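Local coordinates for protein alcohol dehydrogenase, zinc-containing (Streptococcus pneumoniae serotype 2, PDB 5YLN) that probably oxidises alcohols to aldehydes or ketones with NAD+, as a zinc-binding member of the medium-chain alcohol dehydrogenase family, at residues V202-N207 with N222-E227. Sequence-based numbering, arbitrary orientation.
Sequences VDLDDN and NSSDPE
Two neighbouring parallel strands of the Rossmann-type sheet, 198-203 and the outermost 219-222, end side by side and turn into their helices. Asp203 O closes the ladder, taking Ser223 N at 2.9 Å from above its carbonyl plane and the Asn222 CA hydrogen (CA to O 3.2 Å). Asn222, with CG anti to its backbone N (chi1 -163°), lays its amide across the Asp203-Leu204 backbone: ND2 makes a weak bond of 3.0 Å to Leu204 O. Its OD1 closes an Asx turn, receiving Ser224 N in its carbonyl plane and Ser224 OG from above it at 2.6 Å. Ser223 points toward the end of strand 198-203: CB rests on Val202 CG1 (3.7 Å), and OG lies between CG1 and Leu204 CD2, nearer CD2 (3.2 Å). Asp203 OD1 closes a second Asx turn through Asp205 N (2.9 Å) and salt-bridges Arg208, while OD2 accepts from Ser180 N of the glycine-rich turn. The two Ser224 donors mainly fix the Asn222 amide flip, the weak ND2 bond adding to it. The Asp203 charge, probably stabilised by N-H groups and Arg208, ends the second Rossmann strand, consistent with binding adenosine ribose hydroxyls, as in NAD+-dependent relatives.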
loop_
_atom_site.group_PDB
_atom_site.type_symbol
_atom_site.label_atom_id
_atom_site.label_comp_id
_atom_site.label_asym_id
_atom_site.label_seq_id
_atom_site.Cartn_x
_atom_site.Cartn_y
_atom_site.Cartn_z
ATOM N N VAL A 202 4.561 6.957 19.896
ATOM C CA VAL A 202 6.002 6.716 19.936
ATOM C C VAL A 202 6.705 8.018 19.590
ATOM O O VAL A 202 6.374 8.651 18.579
ATOM C CB VAL A 202 6.411 5.590 18.966
ATOM C CG1 VAL A 202 7.927 5.306 19.053
ATOM C CG2 VAL A 202 5.621 4.347 19.276
ATOM N N ASP A 203 7.657 8.422 20.439
ATOM C CA ASP A 203 8.427 9.649 20.262
ATOM C C ASP A 203 9.651 9.595 21.184
ATOM O O ASP A 203 9.760 8.729 22.056
ATOM C CB ASP A 203 7.544 10.878 20.531
ATOM C CG ASP A 203 8.106 12.156 19.932
ATOM O OD1 ASP A 203 9.219 12.556 20.329
ATOM O OD2 ASP A 203 7.442 12.762 19.065
ATOM N N LEU A 204 10.585 10.526 20.968
ATOM C CA LEU A 204 11.754 10.689 21.837
ATOM C C LEU A 204 11.469 11.598 23.027
ATOM O O LEU A 204 11.964 11.348 24.128
ATOM C CB LEU A 204 12.936 11.259 21.044
ATOM C CG LEU A 204 13.260 10.620 19.687
ATOM C CD1 LEU A 204 14.128 11.544 18.837
ATOM C CD2 LEU A 204 13.938 9.264 19.858
ATOM N N ASP A 205 10.656 12.631 22.816
ATOM C CA ASP A 205 10.372 13.670 23.804
ATOM C C ASP A 205 9.253 13.225 24.745
ATOM O O ASP A 205 8.120 12.978 24.305
ATOM C CB ASP A 205 9.983 14.947 23.061
ATOM C CG ASP A 205 9.617 16.099 23.976
ATOM O OD1 ASP A 205 9.293 15.884 25.160
ATOM O OD2 ASP A 205 9.638 17.247 23.482
ATOM N N ASP A 206 9.554 13.179 26.046
ATOM C CA ASP A 206 8.539 12.756 27.005
ATOM C C ASP A 206 7.441 13.802 27.188
ATOM O O ASP A 206 6.302 13.444 27.518
ATOM C CB ASP A 206 9.169 12.429 28.353
ATOM C CG ASP A 206 8.158 11.873 29.329
ATOM O OD1 ASP A 206 7.629 10.769 29.059
ATOM O OD2 ASP A 206 7.878 12.545 30.348
ATOM N N ASN A 207 7.753 15.086 26.982
ATOM C CA ASN A 207 6.721 16.118 27.072
ATOM C C ASN A 207 5.652 15.906 26.011
ATOM O O ASN A 207 4.450 15.989 26.291
ATOM C CB ASN A 207 7.344 17.508 26.940
ATOM C CG ASN A 207 8.153 17.914 28.173
ATOM O OD1 ASN A 207 8.032 17.296 29.232
ATOM N ND2 ASN A 207 8.967 18.966 28.043
ATOM N N ASN A 222 8.750 5.453 24.510
ATOM C CA ASN A 222 9.852 6.346 24.188
ATOM C C ASN A 222 10.814 5.602 23.269
ATOM O O ASN A 222 11.261 4.496 23.590
ATOM C CB ASN A 222 10.552 6.826 25.459
ATOM C CG ASN A 222 11.421 8.056 25.217
ATOM O OD1 ASN A 222 12.261 8.069 24.326
ATOM N ND2 ASN A 222 11.187 9.104 25.985
ATOM N N SER A 223 11.117 6.194 22.118
ATOM C CA SER A 223 11.920 5.527 21.103
ATOM C C SER A 223 13.416 5.763 21.282
ATOM O O SER A 223 14.185 5.519 20.345
ATOM C CB SER A 223 11.478 5.973 19.710
ATOM O OG SER A 223 11.418 7.384 19.636
ATOM N N SER A 224 13.842 6.220 22.460
ATOM C CA SER A 224 15.254 6.544 22.655
ATOM C C SER A 224 16.134 5.309 22.511
ATOM O O SER A 224 17.200 5.368 21.889
ATOM C CB SER A 224 15.454 7.201 24.015
ATOM O OG SER A 224 14.851 8.482 24.012
ATOM N N ASP A 225 15.709 4.184 23.086
ATOM C CA ASP A 225 16.285 2.879 22.795
ATOM C C ASP A 225 15.375 2.213 21.768
ATOM O O ASP A 225 14.375 1.589 22.150
ATOM C CB ASP A 225 16.397 2.027 24.067
ATOM C CG ASP A 225 17.118 0.686 23.842
ATOM O OD1 ASP A 225 17.022 0.092 22.745
ATOM O OD2 ASP A 225 17.768 0.202 24.791
ATOM N N PRO A 226 15.678 2.305 20.465
ATOM C CA PRO A 226 14.761 1.749 19.448
ATOM C C PRO A 226 14.431 0.280 19.667
ATOM O O PRO A 226 13.262 -0.116 19.547
ATOM C CB PRO A 226 15.525 1.965 18.130
ATOM C CG PRO A 226 16.594 3.031 18.445
ATOM C CD PRO A 226 16.940 2.817 19.887
ATOM N N GLU A 227 15.436 -0.532 20.016
ATOM C CA GLU A 227 15.213 -1.966 20.217
ATOM C C GLU A 227 14.243 -2.219 21.370
ATOM O O GLU A 227 13.327 -3.054 21.269
ATOM C CB GLU A 227 16.551 -2.672 20.476
ATOM C CG GLU A 227 16.409 -4.159 20.765
ATOM C CD GLU A 227 17.740 -4.913 20.772
ATOM O OE1 GLU A 227 17.702 -6.161 20.826
ATOM O OE2 GLU A 227 18.818 -4.275 20.724
#